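Probable mRNA-capping enzyme (Mimivirus, PDB 2QY2) caps viral mRNA through successive RNA triphosphatase, guanylyltransferase and guanine-N7 methyltransferase activities, this chain being its N-terminal RNA triphosphatase domain. Local coordinates at residues 35-40 against 147-152; 76-81 against 168-173; 187-192 against 210-215. All coordinates share one frame; numbering follows the deposited sequence. Where two conformers were deposited one is given.

Interaction 1. Residues 35-40 against 147-152; sequences DNLEFE and STEEIP
In the antiparallel beta tunnel of the RNA triphosphatase domain, N36, L37 and E38 bring the start of strand 37-46 against E150, E149 and T148 of strand 143-153. E38 N bonds to T148 O (2.8 Å), while the return bond from T148 N to E38 O is longer (3.2 Å). Just before the strand, N36 has a positive phi (57°), yet its O still receives a nearly straight bond from E150 N (2.9 Å, 175°). L37, F39, S147 and E149 share the outer face, where helix 18-33 packs on F39 and S147. Here L37 crosses E149 at a slant, its CD2 resting on E149 CB at 3.7 Å. E38 and T148 face the tunnel interior, as does E40 farther along the strand. The E38-x-E40 pattern recalls the glutamate motif that helps hold the metal in fungal tunnel-type triphosphatases, and is consistent with a similar role. A water lies within hydrogen-bonding distance of E38 OE2 and E150 O, but its protons are too few for all the acceptors around it, so which bonds form is not settled. The E38 chain reaches it by folding at chi2 (-54°). At the N36 end, N36 OD1 lies 3.5 Å from P152 CD, and N36 ND2 donates to a second water (2.9 Å) that in turn donates to E149 OE2 at 2.7 Å.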
loop_
_atom_site.group_PDB
_atom_site.type_symbol
_atom_site.label_atom_id
_atom_site.label_comp_id
_atom_site.label_asym_id
_atom_site.label_seq_id
_atom_site.Cartn_x
_atom_site.Cartn_y
_atom_site.Cartn_z
ATOM N N ASP A 35 5.029 -15.363 -8.746
ATOM C CA ASP A 35 5.977 -14.254 -8.874
ATOM C C ASP A 35 5.235 -12.942 -8.668
ATOM O O ASP A 35 4.063 -12.812 -9.043
ATOM C CB ASP A 35 6.623 -14.189 -10.266
ATOM C CG ASP A 35 7.082 -15.535 -10.779
ATOM O OD1 ASP A 35 7.832 -16.251 -10.076
ATOM O OD2 ASP A 35 6.682 -15.862 -11.911
ATOM N N ASN A 36 5.924 -11.985 -8.056
ATOM C CA ASN A 36 5.403 -10.636 -7.798
ATOM C C ASN A 36 4.102 -10.524 -6.999
ATOM O O ASN A 36 3.405 -9.502 -7.069
ATOM C CB ASN A 36 5.306 -9.853 -9.122
ATOM C CG ASN A 36 6.656 -9.701 -9.803
ATOM O OD1 ASN A 36 7.640 -9.351 -9.165
ATOM N ND2 ASN A 36 6.707 -9.980 -11.097
ATOM N N LEU A 37 3.764 -11.583 -6.263
ATOM C CA LEU A 37 2.563 -11.568 -5.427
ATOM C C LEU A 37 2.909 -10.970 -4.077
ATOM O O LEU A 37 4.033 -11.136 -3.580
ATOM C CB LEU A 37 1.953 -12.967 -5.235
ATOM C CG LEU A 37 1.364 -13.760 -6.415
ATOM C CD1 LEU A 37 0.550 -14.914 -5.873
ATOM C CD2 LEU A 37 0.465 -12.926 -7.287
ATOM N N GLU A 38 1.985 -10.171 -3.549
ATOM C CA GLU A 38 2.156 -9.535 -2.246
ATOM C C GLU A 38 1.054 -10.031 -1.328
ATOM O O GLU A 38 -0.039 -10.331 -1.793
ATOM C CB GLU A 38 2.102 -8.008 -2.358
ATOM C CG GLU A 38 3.242 -7.364 -3.169
ATOM C CD GLU A 38 4.630 -7.768 -2.681
ATOM O OE1 GLU A 38 4.971 -7.473 -1.514
ATOM O OE2 GLU A 38 5.372 -8.393 -3.468
ATOM N N PHE A 39 1.367 -10.170 -0.041
ATOM C CA PHE A 39 0.401 -10.626 0.957
ATOM C C PHE A 39 0.342 -9.509 1.981
ATOM O O PHE A 39 1.351 -9.180 2.610
ATOM C CB PHE A 39 0.855 -11.940 1.604
ATOM C CG PHE A 39 -0.210 -12.624 2.420
ATOM C CD1 PHE A 39 -0.382 -12.317 3.795
ATOM C CD2 PHE A 39 -1.023 -13.613 1.836
ATOM C CE1 PHE A 39 -1.340 -12.989 4.590
ATOM C CE2 PHE A 39 -1.992 -14.298 2.613
ATOM C CZ PHE A 39 -2.147 -13.985 4.000
ATOM N N GLU A 40 -0.868 -9.003 2.198
ATOM C CA GLU A 40 -1.093 -7.875 3.088
ATOM C C GLU A 40 -2.319 -8.026 3.987
ATOM O O GLU A 40 -3.350 -8.555 3.569
ATOM C CB GLU A 40 -1.240 -6.637 2.188
ATOM C CG GLU A 40 -1.669 -5.335 2.809
ATOM C CD GLU A 40 -1.856 -4.241 1.766
ATOM O OE1 GLU A 40 -0.850 -3.785 1.180
ATOM O OE2 GLU A 40 -3.013 -3.835 1.533
ATOM N N SER A 147 -4.188 -10.646 -1.197
ATOM C CA SER A 147 -3.053 -11.112 -1.977
ATOM C C SER A 147 -3.278 -10.584 -3.389
ATOM O O SER A 147 -4.302 -10.895 -4.009
ATOM C CB SER A 147 -2.960 -12.638 -1.971
ATOM O OG SER A 147 -1.757 -13.072 -2.597
ATOM N N THR A 148 -2.355 -9.739 -3.862
ATOM C CA THR A 148 -2.435 -9.137 -5.199
ATOM C C THR A 148 -1.104 -9.215 -5.943
ATOM O O THR A 148 -0.040 -9.267 -5.323
ATOM C CB THR A 148 -2.822 -7.622 -5.146
ATOM O OG1 THR A 148 -1.921 -6.919 -4.284
ATOM C CG2 THR A 148 -4.253 -7.416 -4.673
ATOM N N GLU A 149 -1.173 -9.180 -7.275
ATOM C CA GLU A 149 0.022 -9.197 -8.113
ATOM C C GLU A 149 0.396 -7.756 -8.411
ATOM O O GLU A 149 -0.451 -6.951 -8.818
ATOM C CB GLU A 149 -0.203 -9.968 -9.418
ATOM C CG GLU A 149 1.069 -10.164 -10.234
ATOM C CD GLU A 149 0.819 -10.756 -11.611
ATOM O OE1 GLU A 149 -0.255 -10.514 -12.196
ATOM O OE2 GLU A 149 1.712 -11.456 -12.117
ATOM N N GLU A 150 1.645 -7.428 -8.099
ATOM C CA GLU A 150 2.195 -6.107 -8.322
ATOM C C GLU A 150 3.502 -6.291 -9.089
ATOM O O GLU A 150 4.498 -6.750 -8.536
ATOM C CB GLU A 150 2.430 -5.397 -6.981
ATOM C CG GLU A 150 1.177 -4.760 -6.385
ATOM C CD GLU A 150 1.451 -3.942 -5.132
ATOM O OE1 GLU A 150 2.377 -3.096 -5.142
ATOM O OE2 GLU A 150 0.725 -4.142 -4.134
ATOM N N ILE A 151 3.475 -5.972 -10.381
ATOM C CA ILE A 151 4.654 -6.125 -11.230
ATOM C C ILE A 151 5.479 -4.841 -11.291
ATOM O O ILE A 151 5.018 -3.848 -11.845
ATOM C CB ILE A 151 4.282 -6.571 -12.672
ATOM C CG1 ILE A 151 3.427 -7.839 -12.627
ATOM C CG2 ILE A 151 5.569 -6.841 -13.485
ATOM C CD1 ILE A 151 2.789 -8.213 -13.948
ATOM N N PRO A 152 6.707 -4.848 -10.723
ATOM C CA PRO A 152 7.542 -3.644 -10.759
ATOM C C PRO A 152 8.191 -3.443 -12.125
ATOM O O PRO A 152 8.760 -4.372 -12.696
ATOM C CB PRO A 152 8.566 -3.899 -9.649
ATOM C CG PRO A 152 8.737 -5.371 -9.669
ATOM C CD PRO A 152 7.341 -5.898 -9.894
HETATM O O HOH W 1 4.343 -11.122 -12.430
HETATM O O HOH W 2 -1.692 -7.720 -1.150
HETATM O O HOH W 3 5.662 -7.099 -6.199
#

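Interaction 2. Residues 76-81 against 168-173; sequences SLIFPD and SERIMY
The carbonyl oxygen of I78 is gripped by the backbone N of R170 (2.9 Å) and by a water (2.8 Å) that also donates to S168 O; E169 CA-H adds a weaker contact. I78 N answers with a nearly straight bond to R170 O, closing a hydrogen-bonded antiparallel pair. S76 and M172 form the next such pair, and L77 faces I171 between them without hydrogen bonds. On the side of S76, I78, R170 and M172, the arginine chain bends at chi3 (-71°) and lays one guanidinium face over I78. I78 CG2 comes within 3.3 Å of R170 NH2, while I78 CD1, carried by a chi2 of 131° away from the usual staggered values, reaches back to M172 CB (4.1 Å). The other side is apolar: L77 and I171 run alongside each other, with L77 CD2 4.0 Å from I171 CG1. Past the strand ends, E169 CG sits over one face of the F79 ring, 4.0 Å from its centroid and displaced toward the rim, a CH-pi contact. The E169 carboxylate, its plane turned 58° from the ring, accepts the backbone N-H groups of G167 and T166; these bonds hold the buried acid group beside the phenyl. P80 CG meets S168 OG, which is hydrogen-bonded to T166. An acetate ion, probably from crystallisation, lies about 3 Å from the F79 side chain. In the tunnel wall the paired strands 67-78 and 170-184 lie between strand 84-89, which touches S76, I78 and F79, and strand 187-197, while helix 107-114 packs on L77, I171 and Y173.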
loop_
_atom_site.group_PDB
_atom_site.type_symbol
_atom_site.label_atom_id
_atom_site.label_comp_id
_atom_site.label_asym_id
_atom_site.label_seq_id
_atom_site.Cartn_x
_atom_site.Cartn_y
_atom_site.Cartn_z
ATOM N N SER A 76 -2.090 7.113 -9.307
ATOM C CA SER A 76 -2.709 5.891 -9.783
ATOM C C SER A 76 -3.593 6.111 -11.004
ATOM O O SER A 76 -4.512 6.919 -10.958
ATOM C CB SER A 76 -3.526 5.264 -8.648
ATOM O OG SER A 76 -2.673 4.868 -7.589
ATOM N N LEU A 77 -3.262 5.445 -12.112
ATOM C CA LEU A 77 -4.069 5.523 -13.332
ATOM C C LEU A 77 -4.895 4.258 -13.320
ATOM O O LEU A 77 -4.346 3.155 -13.396
ATOM C CB LEU A 77 -3.209 5.522 -14.597
ATOM C CG LEU A 77 -2.094 6.523 -14.850
ATOM C CD1 LEU A 77 -1.660 6.320 -16.284
ATOM C CD2 LEU A 77 -2.550 7.956 -14.636
ATOM N N ILE A 78 -6.201 4.418 -13.143
ATOM C CA ILE A 78 -7.124 3.294 -13.090
ATOM C C ILE A 78 -7.773 3.143 -14.467
ATOM O O ILE A 78 -8.470 4.037 -14.940
ATOM C CB ILE A 78 -8.186 3.482 -11.970
ATOM C CG1 ILE A 78 -7.494 3.792 -10.634
ATOM C CG2 ILE A 78 -8.999 2.197 -11.785
ATOM C CD1 ILE A 78 -8.058 4.987 -9.890
ATOM N N PHE A 79 -7.475 2.013 -15.103
ATOM C CA PHE A 79 -7.954 1.654 -16.442
ATOM C C PHE A 79 -9.351 1.020 -16.385
ATOM O O PHE A 79 -9.779 0.602 -15.303
ATOM C CB PHE A 79 -6.930 0.701 -17.083
ATOM C CG PHE A 79 -5.676 1.387 -17.521
ATOM C CD1 PHE A 79 -4.652 1.666 -16.595
ATOM C CD2 PHE A 79 -5.535 1.827 -18.848
ATOM C CE1 PHE A 79 -3.499 2.390 -16.983
ATOM C CE2 PHE A 79 -4.382 2.552 -19.254
ATOM C CZ PHE A 79 -3.366 2.835 -18.314
ATOM N N PRO A 80 -10.102 0.983 -17.528
ATOM C CA PRO A 80 -11.448 0.387 -17.533
ATOM C C PRO A 80 -11.542 -1.074 -17.072
ATOM O O PRO A 80 -12.590 -1.498 -16.584
ATOM C CB PRO A 80 -11.874 0.539 -18.988
ATOM C CG PRO A 80 -11.254 1.816 -19.376
ATOM C CD PRO A 80 -9.862 1.661 -18.823
ATOM N N ASP A 81 -10.436 -1.818 -17.186
ATOM C CA ASP A 81 -10.391 -3.223 -16.768
ATOM C C ASP A 81 -10.153 -3.387 -15.255
ATOM O O ASP A 81 -10.014 -4.505 -14.758
ATOM C CB ASP A 81 -9.373 -4.023 -17.615
ATOM C CG ASP A 81 -7.905 -3.631 -17.357
ATOM O OD1 ASP A 81 -7.629 -2.543 -16.810
ATOM O OD2 ASP A 81 -7.018 -4.435 -17.710
ATOM N N SER A 168 -10.019 7.172 -21.214
ATOM C CA SER A 168 -11.074 6.770 -20.278
ATOM C C SER A 168 -10.531 6.377 -18.893
ATOM O O SER A 168 -11.239 5.767 -18.076
ATOM C CB SER A 168 -11.898 5.629 -20.881
ATOM O OG SER A 168 -11.058 4.567 -21.295
ATOM N N GLU A 169 -9.275 6.747 -18.637
ATOM C CA GLU A 169 -8.595 6.463 -17.370
ATOM C C GLU A 169 -9.024 7.421 -16.267
ATOM O O GLU A 169 -9.255 8.606 -16.529
ATOM C CB GLU A 169 -7.077 6.606 -17.526
ATOM C CG GLU A 169 -6.386 5.561 -18.384
ATOM C CD GLU A 169 -6.568 5.758 -19.885
ATOM O OE1 GLU A 169 -6.548 6.915 -20.361
ATOM O OE2 GLU A 169 -6.716 4.740 -20.591
ATOM N N ARG A 170 -9.149 6.895 -15.047
ATOM C CA ARG A 170 -9.490 7.704 -13.869
ATOM C C ARG A 170 -8.184 7.856 -13.092
ATOM O O ARG A 170 -7.360 6.939 -13.088
ATOM C CB ARG A 170 -10.496 6.995 -12.960
ATOM C CG ARG A 170 -11.840 6.659 -13.571
ATOM C CD ARG A 170 -12.796 6.121 -12.502
ATOM N NE ARG A 170 -12.475 4.773 -12.012
ATOM C CZ ARG A 170 -12.043 4.484 -10.782
ATOM N NH1 ARG A 170 -11.847 5.443 -9.884
ATOM N NH2 ARG A 170 -11.880 3.217 -10.422
ATOM N N ILE A 171 -7.970 9.018 -12.478
ATOM C CA ILE A 171 -6.752 9.244 -11.702
ATOM C C ILE A 171 -7.027 9.543 -10.227
ATOM O O ILE A 171 -7.930 10.319 -9.887
ATOM C CB ILE A 171 -5.846 10.372 -12.292
ATOM C CG1 ILE A 171 -5.718 10.228 -13.819
ATOM C CG2 ILE A 171 -4.441 10.257 -11.697
ATOM C CD1 ILE A 171 -4.933 11.302 -14.492
ATOM N N MET A 172 -6.238 8.897 -9.366
ATOM C CA MET A 172 -6.319 9.071 -7.917
ATOM C C MET A 172 -4.932 9.426 -7.413
ATOM O O MET A 172 -3.951 8.762 -7.752
ATOM C CB MET A 172 -6.826 7.795 -7.235
ATOM C CG MET A 172 -7.132 7.943 -5.737
ATOM S SD MET A 172 -8.230 9.319 -5.298
ATOM C CE MET A 172 -9.799 8.741 -5.981
ATOM N N TYR A 173 -4.859 10.504 -6.635
ATOM C CA TYR A 173 -3.603 10.982 -6.074
ATOM C C TYR A 173 -3.586 10.718 -4.587
ATOM O O TYR A 173 -4.594 10.926 -3.903
ATOM C CB TYR A 173 -3.427 12.482 -6.324
ATOM C CG TYR A 173 -3.583 12.879 -7.763
ATOM C CD1 TYR A 173 -2.489 12.822 -8.651
ATOM C CD2 TYR A 173 -4.841 13.259 -8.268
ATOM C CE1 TYR A 173 -2.649 13.131 -10.017
ATOM C CE2 TYR A 173 -5.018 13.568 -9.635
ATOM C CZ TYR A 173 -3.915 13.501 -10.499
ATOM O OH TYR A 173 -4.081 13.797 -11.827
HETATM O O HOH W 4 -2.594 6.603 -5.614
HETATM O O HOH W 5 -11.096 3.634 -15.763
#

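Interaction 3. Residues 187-192 against 210-215; sequences SRIDIT and YELELE
I189 and L214 meet at the apolar centre, where I189 CD1 touches L214 CD2 at 3.6 Å in the L214 conformer described. I189 CG2 turns the other way, to L212 CD1 (3.9 Å). I191, with CG1 anti to its backbone N (chi1 179°), extends CD1 to the same L212 methyl at 4.0 Å. Helix 222-236 packs on I189, L212 and L214, and helix 48-61 on I191 and L212. Strands 187-197 and 209-216 form a beta hairpin in the tunnel wall, held here by six backbone hydrogen bonds in the R188-E215, D190-E213 and T192-E211 pairs; D190 N to E213 O is the straightest (175°). The opposite, polar face looks into the tunnel. E211, E213 and E215 recall the second glutamate motif of fungal tunnel-type triphosphatases, part of the metal site there; a similar role is possible, though no metal is seen here. R188 holds D190 side-on, NE to OD1 (3.0 Å) and NH2 to OD2 (2.9 Å), both oxygens being met on their syn side and near the guanidinium plane. S180 supplies OD1 with another hydrogen bond, so the carboxylate can hardly rotate. E215, in one of two deposited conformers, lies alongside R188, its CB over one guanidinium face and CG near the rim, 3.4 Å from R188 NH2. E213 OE1 comes within 4.0 Å of D190 OD2, like charges that the R188 salt bridge probably helps offset; their carboxylate planes are 76° apart.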
loop_
_atom_site.group_PDB
_atom_site.type_symbol
_atom_site.label_atom_id
_atom_site.label_comp_id
_atom_site.label_asym_id
_atom_site.label_seq_id
_atom_site.Cartn_x
_atom_site.Cartn_y
_atom_site.Cartn_z
ATOM N N SER A 187 8.269 -10.279 8.225
ATOM C CA SER A 187 7.167 -9.337 8.365
ATOM C C SER A 187 7.567 -7.884 8.516
ATOM O O SER A 187 8.627 -7.574 9.060
ATOM C CB SER A 187 6.287 -9.752 9.540
ATOM O OG SER A 187 5.672 -10.995 9.285
ATOM N N ARG A 188 6.645 -7.008 8.115
ATOM C CA ARG A 188 6.835 -5.564 8.147
ATOM C C ARG A 188 5.523 -4.862 8.480
ATOM O O ARG A 188 4.476 -5.224 7.953
ATOM C CB ARG A 188 7.319 -5.100 6.771
ATOM C CG ARG A 188 8.123 -3.822 6.753
ATOM C CD ARG A 188 8.559 -3.481 5.334
ATOM N NE ARG A 188 7.418 -3.056 4.520
ATOM C CZ ARG A 188 7.008 -3.656 3.402
ATOM N NH1 ARG A 188 7.656 -4.714 2.927
ATOM N NH2 ARG A 188 5.880 -3.266 2.822
ATOM N N ILE A 189 5.584 -3.874 9.370
ATOM C CA ILE A 189 4.414 -3.085 9.752
ATOM C C ILE A 189 4.535 -1.756 9.000
ATOM O O ILE A 189 5.556 -1.090 9.083
ATOM C CB ILE A 189 4.378 -2.808 11.296
ATOM C CG1 ILE A 189 4.198 -4.116 12.078
ATOM C CG2 ILE A 189 3.295 -1.768 11.662
ATOM C CD1 ILE A 189 2.838 -4.760 11.965
ATOM N N ASP A 190 3.507 -1.407 8.235
ATOM C CA ASP A 190 3.489 -0.157 7.484
ATOM C C ASP A 190 2.394 0.702 8.069
ATOM O O ASP A 190 1.236 0.283 8.094
ATOM C CB ASP A 190 3.161 -0.400 6.000
ATOM C CG ASP A 190 4.289 -1.067 5.227
ATOM O OD1 ASP A 190 5.453 -1.099 5.688
ATOM O OD2 ASP A 190 3.997 -1.550 4.117
ATOM N N ILE A 191 2.759 1.885 8.554
ATOM C CA ILE A 191 1.786 2.820 9.111
ATOM C C ILE A 191 1.921 4.103 8.285
ATOM O O ILE A 191 3.010 4.674 8.178
ATOM C CB ILE A 191 1.964 2.995 10.665
ATOM C CG1 ILE A 191 0.959 3.991 11.252
ATOM C CG2 ILE A 191 3.359 3.378 11.021
ATOM C CD1 ILE A 191 -0.516 3.561 11.189
ATOM N N THR A 192 0.806 4.536 7.698
ATOM C CA THR A 192 0.812 5.687 6.801
ATOM C C THR A 192 -0.242 6.782 7.013
ATOM O O THR A 192 -1.424 6.499 7.201
ATOM C CB THR A 192 0.681 5.190 5.321
ATOM O OG1 THR A 192 1.528 4.057 5.106
ATOM C CG2 THR A 192 1.108 6.262 4.342
ATOM N N TYR A 210 -5.859 7.325 7.735
ATOM C CA TYR A 210 -4.733 6.547 8.244
ATOM C C TYR A 210 -4.801 5.082 7.890
ATOM O O TYR A 210 -5.838 4.431 8.046
ATOM C CB TYR A 210 -4.581 6.778 9.752
ATOM C CG TYR A 210 -4.455 8.246 10.101
ATOM C CD1 TYR A 210 -3.211 8.893 10.047
ATOM C CD2 TYR A 210 -5.597 9.017 10.423
ATOM C CE1 TYR A 210 -3.089 10.280 10.313
ATOM C CE2 TYR A 210 -5.493 10.412 10.678
ATOM C CZ TYR A 210 -4.233 11.026 10.623
ATOM O OH TYR A 210 -4.098 12.370 10.867
ATOM N N GLU A 211 -3.700 4.594 7.323
ATOM C CA GLU A 211 -3.608 3.210 6.898
ATOM C C GLU A 211 -2.555 2.420 7.655
ATOM O O GLU A 211 -1.455 2.914 7.920
ATOM C CB GLU A 211 -3.388 3.134 5.385
ATOM C CG GLU A 211 -4.644 3.516 4.578
ATOM C CD GLU A 211 -4.401 3.660 3.080
ATOM O OE1 GLU A 211 -3.435 3.072 2.549
ATOM O OE2 GLU A 211 -5.196 4.366 2.423
ATOM N N LEU A 212 -2.939 1.207 8.052
ATOM C CA LEU A 212 -2.064 0.302 8.789
ATOM C C LEU A 212 -2.119 -1.074 8.166
ATOM O O LEU A 212 -3.204 -1.626 7.953
ATOM C CB LEU A 212 -2.478 0.214 10.264
ATOM C CG LEU A 212 -1.762 -0.792 11.183
ATOM C CD1 LEU A 212 -0.327 -0.405 11.415
ATOM C CD2 LEU A 212 -2.510 -0.915 12.490
ATOM N N GLU A 213 -0.944 -1.611 7.850
ATOM C CA GLU A 213 -0.846 -2.937 7.256
ATOM C C GLU A 213 0.303 -3.778 7.777
ATOM O O GLU A 213 1.347 -3.248 8.176
ATOM C CB GLU A 213 -0.612 -2.876 5.729
ATOM C CG GLU A 213 -1.591 -2.075 4.872
ATOM C CD GLU A 213 -1.081 -0.685 4.536
ATOM O OE1 GLU A 213 0.132 -0.524 4.279
ATOM O OE2 GLU A 213 -1.904 0.250 4.522
ATOM N N LEU A 214 0.086 -5.092 7.789
ATOM C CA LEU A 214 1.108 -6.063 8.154
ATOM C C LEU A 214 1.404 -6.705 6.792
ATOM O O LEU A 214 0.555 -7.394 6.223
ATOM C CB LEU A 214 0.580 -7.092 9.175
ATOM C CG LEU A 214 1.441 -8.224 9.790
ATOM C CD1 LEU A 214 1.400 -9.473 8.939
ATOM C CD2 LEU A 214 2.880 -7.802 10.043
ATOM N N GLU A 215 2.587 -6.416 6.259
ATOM C CA GLU A 215 3.013 -6.922 4.957
ATOM C C GLU A 215 4.057 -8.016 5.130
ATOM O O GLU A 215 5.006 -7.856 5.900
ATOM C CB GLU A 215 3.605 -5.767 4.132
ATOM C CG GLU A 215 3.921 -6.080 2.657
ATOM C CD GLU A 215 2.751 -5.844 1.708
ATOM O OE1 GLU A 215 1.832 -5.064 2.039
ATOM O OE2 GLU A 215 2.766 -6.424 0.603
HETATM O O HOH W 6 0.467 1.870 5.674
HETATM O O HOH W 7 -0.210 3.637 2.400
#

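How the interactions relate
All three contacts belong to one closed antiparallel sheet. Interactions 1 and 3 are neighbours, centres about 15 Å apart, because strands 37-46 and 209-216 lie side by side and close the tunnel. Their glutamates converge inside it: E40 OE1 is 3.1 Å from E215 OE1, and E38 OE1 is 3.2 Å from E215 OE2, in one of two E215 conformers, so these approaches of like charges are provisional. Such a cluster is consistent with a metal site like that of related triphosphatases, although no metal is seen. Interaction 2 stands apart, its centre about 19 Å from that of interaction 1 and 24 Å from that of interaction 3. Strand 170-184 runs from interaction 2 to pair with strand 187-197 of interaction 3.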